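Local coordinates for alternansucrase (Leuconostoc mesenteroides, PDB 6HVG), which is a multidomain member of glycoside hydrolase family 70, combining a TIM-barrel-type domain with repeats of the choline-binding and cell-wall-binding kind, at residues H654-P666 with Q672-T684. Residues are numbered along the deposited sequence; the frame is centred on the assembly and turned at random.
Sequences HLSILEDWNGKDP and QGNAQLTMDYTVT
The single parallel bridge between I657 and L677 closes a TIM-type barrel: strands 657-658 and 678-679 are the outermost of eight parallel strands, and the bridge joins the edge strand 657-658 to L677, just ahead of 678-679. Helix 665-671 links the two, making the contact a beta-alpha-beta unit. The parallel sense follows from the hydrogen bonds, since L677 uses both its amide and its carbonyl against residues flanking I657. L677 N donates to S656 O over 2.7 Å in a nearly straight bond (171° at the hydrogen), and L658 N returns to L677 O at 2.9 Å. Beside the bridge, L658 points toward 672-684 and packs CG against Q676 CB at 3.5 Å, the two side chains crossing at about a right angle; helix 629-642 touches both, through L631 and A634.

Past the bridge, side chains replace strand pairing. D660 CG sits between the backbone N and the carbonyl carbon (chi1 65°), which brings the carboxylate to the partner backbone. OD1 accepts from M679 N through its syn lone pair at 3.0 Å, while OD2 lies against T678 OG1. The ring of P666, at the start of the linking helix, reaches the same hydroxyl with CG, 3.7 Å from T678 OG1.

M679 then runs across the six-membered ring of W661, a Met-aromatic contact in which SD and CE both lie over one face, CE being 3.7 Å from the ring centroid. Y681, in the first turn of helix 681-692, meets the rim of that indole instead: an offset edge-to-face pair with planes at 81°, W661 giving the edge. The pyrrole side of W661 is tied within its own segment, where NE1 donates close to the indole plane to E659 OE2, 2.8 Å away.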
ATOM      1  N   HIS A 654       4.236  23.828  25.113  1.00 46.18           N
ATOM      2  CA  HIS A 654       4.917  22.817  24.315  1.00 49.84           C
ATOM      3  C   HIS A 654       3.886  21.859  23.736  1.00 48.99           C
ATOM      4  O   HIS A 654       3.957  20.643  23.961  1.00 44.06           O
ATOM      5  CB  HIS A 654       5.939  22.054  25.166  1.00 49.56           C
ATOM      6  CG  HIS A 654       6.972  22.931  25.788  1.00 52.13           C
ATOM      7  ND1 HIS A 654       6.761  23.573  26.989  1.00 56.10           N
ATOM      8  CD2 HIS A 654       8.218  23.275  25.388  1.00 53.07           C
ATOM      9  CE1 HIS A 654       7.829  24.286  27.296  1.00 57.97           C
ATOM     10  NE2 HIS A 654       8.733  24.110  26.347  1.00 56.83           N
ATOM     11  N   LEU A 655       2.933  22.427  22.988  1.00 50.51           N
ATOM     12  CA  LEU A 655       1.917  21.635  22.285  1.00 49.45           C
ATOM     13  C   LEU A 655       2.550  20.536  21.453  1.00 46.50           C
ATOM     14  O   LEU A 655       3.408  20.817  20.645  1.00 43.15           O
ATOM     15  CB  LEU A 655       1.077  22.507  21.351  1.00 49.64           C
ATOM     16  CG  LEU A 655      -0.133  23.184  21.960  1.00 50.47           C
ATOM     17  CD1 LEU A 655      -0.691  24.181  20.959  1.00 53.07           C
ATOM     18  CD2 LEU A 655      -1.188  22.154  22.350  1.00 49.62           C
ATOM     19  N   SER A 656       2.090  19.300  21.674  1.00 46.35           N
ATOM     20  CA  SER A 656       2.612  18.086  21.027  1.00 44.45           C
ATOM     21  C   SER A 656       1.489  17.147  20.591  1.00 43.01           C
ATOM     22  O   SER A 656       0.545  16.905  21.355  1.00 46.48           O
ATOM     23  CB  SER A 656       3.527  17.316  21.990  1.00 44.38           C
ATOM     24  OG  SER A 656       4.732  18.020  22.196  1.00 45.11           O
ATOM     25  N   ILE A 657       1.598  16.604  19.378  1.00 40.57           N
ATOM     26  CA  ILE A 657       0.543  15.771  18.805  1.00 40.40           C
ATOM     27  C   ILE A 657       1.072  14.401  18.413  1.00 41.94           C
ATOM     28  O   ILE A 657       2.276  14.215  18.211  1.00 47.56           O
ATOM     29  CB  ILE A 657      -0.144  16.455  17.594  1.00 39.67           C
ATOM     30  CG1 ILE A 657       0.833  16.618  16.423  1.00 39.31           C
ATOM     31  CG2 ILE A 657      -0.724  17.790  18.027  1.00 38.29           C
ATOM     32  CD1 ILE A 657       0.238  17.312  15.202  1.00 39.92           C
ATOM     33  N   LEU A 658       0.162  13.439  18.320  1.00 41.19           N
ATOM     34  CA  LEU A 658       0.464  12.073  17.905  1.00 40.66           C
ATOM     35  C   LEU A 658      -0.265  11.771  16.604  1.00 40.96           C
ATOM     36  O   LEU A 658      -1.441  12.093  16.463  1.00 42.56           O
ATOM     37  CB  LEU A 658      -0.063  11.072  18.929  1.00 40.14           C
ATOM     38  CG  LEU A 658       0.517  11.084  20.325  1.00 41.46           C
ATOM     39  CD1 LEU A 658      -0.330  10.232  21.241  1.00 40.93           C
ATOM     40  CD2 LEU A 658       1.977  10.627  20.296  1.00 43.46           C
ATOM     41  N   GLU A 659       0.418  11.113  15.667  1.00 43.05           N
ATOM     42  CA  GLU A 659      -0.221  10.420  14.539  1.00 43.71           C
ATOM     43  C   GLU A 659      -0.545   9.009  15.027  1.00 44.60           C
ATOM     44  O   GLU A 659       0.286   8.113  14.902  1.00 43.35           O
ATOM     45  CB  GLU A 659       0.706  10.348  13.338  1.00 45.87           C
ATOM     46  CG  GLU A 659       0.034   9.945  12.026  1.00 52.82           C
ATOM     47  CD  GLU A 659       0.950   9.195  11.034  1.00 55.61           C
ATOM     48  OE1 GLU A 659       2.178   9.123  11.219  1.00 57.24           O
ATOM     49  OE2 GLU A 659       0.434   8.649  10.036  1.00 57.93           O
ATOM     50  N   ASP A 660      -1.739   8.841  15.622  1.00 42.65           N
ATOM     51  CA  ASP A 660      -2.151   7.596  16.261  1.00 41.07           C
ATOM     52  C   ASP A 660      -3.491   7.100  15.702  1.00 40.39           C
ATOM     53  O   ASP A 660      -4.539   7.425  16.226  1.00 42.04           O
ATOM     54  CB  ASP A 660      -2.219   7.782  17.773  1.00 40.28           C
ATOM     55  CG  ASP A 660      -3.302   8.772  18.214  1.00 42.46           C
ATOM     56  OD1 ASP A 660      -3.586   9.753  17.463  1.00 43.53           O
ATOM     57  OD2 ASP A 660      -3.858   8.571  19.332  1.00 41.17           O
ATOM     58  N   TRP A 661      -3.434   6.294  14.642  1.00 39.31           N
ATOM     59  CA  TRP A 661      -4.616   5.971  13.863  1.00 38.99           C
ATOM     60  C   TRP A 661      -5.547   4.938  14.508  1.00 42.10           C
ATOM     61  O   TRP A 661      -6.743   4.972  14.250  1.00 42.52           O
ATOM     62  CB  TRP A 661      -4.226   5.493  12.472  1.00 37.34           C
ATOM     63  CG  TRP A 661      -3.626   6.505  11.595  1.00 36.49           C
ATOM     64  CD1 TRP A 661      -2.320   6.613  11.252  1.00 37.16           C
ATOM     65  CD2 TRP A 661      -4.304   7.570  10.921  1.00 37.79           C
ATOM     66  NE1 TRP A 661      -2.129   7.683  10.395  1.00 37.14           N
ATOM     67  CE2 TRP A 661      -3.336   8.285  10.176  1.00 36.95           C
ATOM     68  CE3 TRP A 661      -5.633   7.992  10.872  1.00 36.61           C
ATOM     69  CZ2 TRP A 661      -3.656   9.393   9.404  1.00 36.01           C
ATOM     70  CZ3 TRP A 661      -5.944   9.084  10.089  1.00 36.17           C
ATOM     71  CH2 TRP A 661      -4.964   9.771   9.372  1.00 35.77           C
ATOM     72  N   ASN A 662      -5.027   4.043  15.352  1.00 43.88           N
ATOM     73  CA  ASN A 662      -5.868   2.982  15.917  1.00 44.13           C
ATOM     74  C   ASN A 662      -6.993   3.560  16.752  1.00 43.30           C
ATOM     75  O   ASN A 662      -6.783   4.470  17.533  1.00 45.27           O
ATOM     76  CB  ASN A 662      -5.068   2.006  16.779  1.00 45.05           C
ATOM     77  CG  ASN A 662      -5.860   0.749  17.122  1.00 45.85           C
ATOM     78  OD1 ASN A 662      -6.760   0.768  17.959  1.00 46.92           O
ATOM     79  ND2 ASN A 662      -5.516  -0.348  16.486  1.00 45.99           N
ATOM     80  N   GLY A 663      -8.184   3.004  16.580  1.00 43.22           N
ATOM     81  CA  GLY A 663      -9.380   3.483  17.239  1.00 42.24           C
ATOM     82  C   GLY A 663      -9.348   3.340  18.744  1.00 44.53           C
ATOM     83  O   GLY A 663     -10.169   3.958  19.410  1.00 46.76           O
ATOM     84  N   LYS A 664      -8.424   2.538  19.283  1.00 44.95           N
ATOM     85  CA  LYS A 664      -8.269   2.397  20.723  1.00 47.99           C
ATOM     86  C   LYS A 664      -7.077   3.200  21.309  1.00 47.15           C
ATOM     87  O   LYS A 664      -6.824   3.126  22.517  1.00 47.41           O
ATOM     88  CB  LYS A 664      -8.115   0.926  21.087  1.00 54.42           C
ATOM     89  CG  LYS A 664      -9.407   0.127  21.133  1.00 61.30           C
ATOM     90  CD  LYS A 664      -9.150  -1.364  21.406  1.00 72.79           C
ATOM     91  CE  LYS A 664      -8.348  -1.581  22.701  1.00 84.08           C
ATOM     92  NZ  LYS A 664      -8.168  -2.997  23.145  1.00 90.08           N
ATOM     93  N   ASP A 665      -6.367   3.958  20.476  1.00 43.54           N
ATOM     94  CA  ASP A 665      -5.251   4.775  20.935  1.00 44.47           C
ATOM     95  C   ASP A 665      -5.679   5.958  21.848  1.00 43.64           C
ATOM     96  O   ASP A 665      -5.017   6.263  22.827  1.00 39.33           O
ATOM     97  CB  ASP A 665      -4.455   5.324  19.733  1.00 47.73           C
ATOM     98  CG  ASP A 665      -3.500   4.302  19.113  1.00 46.88           C
ATOM     99  OD1 ASP A 665      -3.359   3.211  19.687  1.00 48.92           O
ATOM    100  OD2 ASP A 665      -2.876   4.617  18.057  1.00 44.80           O
ATOM    101  N   PRO A 666      -6.775   6.643  21.519  1.00 44.82           N
ATOM    102  CA  PRO A 666      -7.224   7.714  22.402  1.00 48.26           C
ATOM    103  C   PRO A 666      -7.286   7.331  23.864  1.00 48.58           C
ATOM    104  O   PRO A 666      -6.825   8.075  24.697  1.00 53.37           O
ATOM    105  CB  PRO A 666      -8.623   8.013  21.882  1.00 47.11           C
ATOM    106  CG  PRO A 666      -8.488   7.799  20.424  1.00 46.49           C
ATOM    107  CD  PRO A 666      -7.588   6.587  20.298  1.00 45.02           C
ATOM    108  N   GLN A 672      -2.334   6.922  29.974  1.00 51.49           N
ATOM    109  CA  GLN A 672      -0.947   7.275  30.201  1.00 49.81           C
ATOM    110  C   GLN A 672      -0.709   8.784  30.429  1.00 48.89           C
ATOM    111  O   GLN A 672       0.429   9.230  30.454  1.00 51.36           O
ATOM    112  CB  GLN A 672      -0.091   6.751  29.056  1.00 52.09           C
ATOM    113  CG  GLN A 672      -0.164   5.240  28.860  1.00 52.29           C
ATOM    114  CD  GLN A 672       0.210   4.441  30.103  1.00 51.88           C
ATOM    115  OE1 GLN A 672       1.264   4.651  30.695  1.00 49.10           O
ATOM    116  NE2 GLN A 672      -0.648   3.510  30.485  1.00 51.74           N
ATOM    117  N   GLY A 673      -1.770   9.559  30.619  1.00 47.06           N
ATOM    118  CA  GLY A 673      -1.648  10.947  31.077  1.00 48.08           C
ATOM    119  C   GLY A 673      -1.586  12.028  30.003  1.00 49.50           C
ATOM    120  O   GLY A 673      -1.251  13.163  30.299  1.00 50.77           O
ATOM    121  N   ASN A 674      -1.921  11.682  28.759  1.00 46.28           N
ATOM    122  CA  ASN A 674      -1.949  12.647  27.673  1.00 44.80           C
ATOM    123  C   ASN A 674      -0.674  13.489  27.512  1.00 47.40           C
ATOM    124  O   ASN A 674      -0.745  14.702  27.414  1.00 50.10           O
ATOM    125  CB  ASN A 674      -3.172  13.548  27.846  1.00 44.57           C
ATOM    126  CG  ASN A 674      -4.467  12.778  27.723  1.00 42.86           C
ATOM    127  OD1 ASN A 674      -4.826  12.301  26.651  1.00 43.93           O
ATOM    128  ND2 ASN A 674      -5.185  12.676  28.808  1.00 42.73           N
ATOM    129  N   ALA A 675       0.489  12.848  27.488  1.00 49.49           N
ATOM    130  CA  ALA A 675       1.772  13.549  27.265  1.00 47.81           C
ATOM    131  C   ALA A 675       1.857  14.208  25.888  1.00 44.77           C
ATOM    132  O   ALA A 675       2.523  15.218  25.716  1.00 45.42           O
ATOM    133  CB  ALA A 675       2.937  12.592  27.464  1.00 49.87           C
ATOM    134  N   GLN A 676       1.189  13.616  24.909  1.00 46.39           N
ATOM    135  CA  GLN A 676       0.986  14.234  23.595  1.00 46.83           C
ATOM    136  C   GLN A 676      -0.494  14.083  23.256  1.00 47.21           C
ATOM    137  O   GLN A 676      -1.131  13.118  23.684  1.00 50.16           O
ATOM    138  CB  GLN A 676       1.812  13.539  22.510  1.00 46.27           C
ATOM    139  CG  GLN A 676       3.309  13.460  22.770  1.00 45.92           C
ATOM    140  CD  GLN A 676       3.712  12.256  23.612  1.00 47.30           C
ATOM    141  OE1 GLN A 676       2.979  11.269  23.692  1.00 49.69           O
ATOM    142  NE2 GLN A 676       4.843  12.372  24.317  1.00 46.27           N
ATOM    143  N   LEU A 677      -1.040  15.024  22.493  1.00 44.82           N
ATOM    144  CA  LEU A 677      -2.451  14.980  22.144  1.00 44.79           C
ATOM    145  C   LEU A 677      -2.766  13.886  21.135  1.00 43.10           C
ATOM    146  O   LEU A 677      -2.130  13.804  20.094  1.00 43.03           O
ATOM    147  CB  LEU A 677      -2.916  16.320  21.577  1.00 44.19           C
ATOM    148  CG  LEU A 677      -2.856  17.512  22.523  1.00 45.46           C
ATOM    149  CD1 LEU A 677      -3.247  18.750  21.731  1.00 45.10           C
ATOM    150  CD2 LEU A 677      -3.752  17.315  23.735  1.00 46.94           C
ATOM    151  N   THR A 678      -3.759  13.055  21.446  1.00 42.24           N
ATOM    152  CA  THR A 678      -4.295  12.120  20.452  1.00 42.85           C
ATOM    153  C   THR A 678      -5.031  12.856  19.345  1.00 43.44           C
ATOM    154  O   THR A 678      -5.597  13.918  19.570  1.00 42.61           O
ATOM    155  CB  THR A 678      -5.282  11.105  21.061  1.00 41.50           C
ATOM    156  OG1 THR A 678      -5.724  10.206  20.039  1.00 39.04           O
ATOM    157  CG2 THR A 678      -6.508  11.811  21.661  1.00 42.20           C
ATOM    158  N   MET A 679      -5.049  12.265  18.157  1.00 45.56           N
ATOM    159  CA  MET A 679      -5.968  12.711  17.121  1.00 44.04           C
ATOM    160  C   MET A 679      -7.352  12.214  17.483  1.00 42.38           C
ATOM    161  O   MET A 679      -7.511  11.307  18.313  1.00 40.42           O
ATOM    162  CB  MET A 679      -5.573  12.173  15.751  1.00 50.11           C
ATOM    163  CG  MET A 679      -6.200  10.826  15.386  1.00 53.34           C
ATOM    164  SD  MET A 679      -5.503   9.975  13.978  1.00 61.46           S
ATOM    165  CE  MET A 679      -5.148  11.234  12.802  1.00 65.36           C
ATOM    166  N   ASP A 680      -8.354  12.796  16.830  1.00 42.70           N
ATOM    167  CA  ASP A 680      -9.739  12.382  17.002  1.00 44.27           C
ATOM    168  C   ASP A 680     -10.289  12.008  15.641  1.00 45.53           C
ATOM    169  O   ASP A 680     -10.967  12.798  14.987  1.00 44.16           O
ATOM    170  CB  ASP A 680     -10.555  13.501  17.646  1.00 46.88           C
ATOM    171  CG  ASP A 680     -12.010  13.117  17.859  1.00 50.05           C
ATOM    172  OD1 ASP A 680     -12.346  11.916  17.715  1.00 47.14           O
ATOM    173  OD2 ASP A 680     -12.822  14.028  18.166  1.00 51.91           O
ATOM    174  N   TYR A 681      -9.982  10.781  15.218  1.00 48.54           N
ATOM    175  CA  TYR A 681     -10.412  10.297  13.917  1.00 47.09           C
ATOM    176  C   TYR A 681     -11.936  10.136  13.847  1.00 44.59           C
ATOM    177  O   TYR A 681     -12.492  10.166  12.761  1.00 41.28           O
ATOM    178  CB  TYR A 681      -9.721   8.974  13.560  1.00 49.77           C
ATOM    179  CG  TYR A 681      -9.935   8.584  12.116  1.00 53.13           C
ATOM    180  CD1 TYR A 681      -9.579   9.457  11.089  1.00 54.18           C
ATOM    181  CD2 TYR A 681     -10.532   7.368  11.767  1.00 56.67           C
ATOM    182  CE1 TYR A 681      -9.789   9.128   9.757  1.00 57.39           C
ATOM    183  CE2 TYR A 681     -10.763   7.038  10.432  1.00 58.58           C
ATOM    184  CZ  TYR A 681     -10.385   7.923   9.433  1.00 59.73           C
ATOM    185  OH  TYR A 681     -10.580   7.627   8.102  1.00 61.67           O
ATOM    186  N   THR A 682     -12.609   9.999  14.988  1.00 42.81           N
ATOM    187  CA  THR A 682     -14.052   9.793  14.984  1.00 45.85           C
ATOM    188  C   THR A 682     -14.759  10.968  14.312  1.00 49.43           C
ATOM    189  O   THR A 682     -15.690  10.765  13.528  1.00 49.39           O
ATOM    190  CB  THR A 682     -14.636   9.573  16.402  1.00 46.23           C
ATOM    191  OG1 THR A 682     -14.440  10.743  17.194  1.00 48.34           O
ATOM    192  CG2 THR A 682     -13.977   8.380  17.104  1.00 45.83           C
ATOM    193  N   VAL A 683     -14.297  12.190  14.593  1.00 53.10           N
ATOM    194  CA  VAL A 683     -14.861  13.390  13.961  1.00 57.27           C
ATOM    195  C   VAL A 683     -14.375  13.554  12.502  1.00 55.77           C
ATOM    196  O   VAL A 683     -15.158  13.913  11.625  1.00 60.78           O
ATOM    197  CB  VAL A 683     -14.644  14.680  14.819  1.00 59.24           C
ATOM    198  CG1 VAL A 683     -13.202  15.142  14.824  1.00 62.32           C
ATOM    199  CG2 VAL A 683     -15.501  15.816  14.316  1.00 60.70           C
ATOM    200  N   THR A 684     -13.102  13.280  12.236  1.00 52.94           N
ATOM    201  CA  THR A 684     -12.572  13.331  10.867  1.00 50.15           C
ATOM    202  C   THR A 684     -13.278  12.320   9.956  1.00 52.78           C
ATOM    203  O   THR A 684     -13.606  12.613   8.790  1.00 58.62           O
ATOM    204  CB  THR A 684     -11.068  13.037  10.836  1.00 46.63           C
ATOM    205  OG1 THR A 684     -10.386  13.898  11.756  1.00 45.40           O
ATOM    206  CG2 THR A 684     -10.513  13.218   9.426  1.00 44.78           C
TER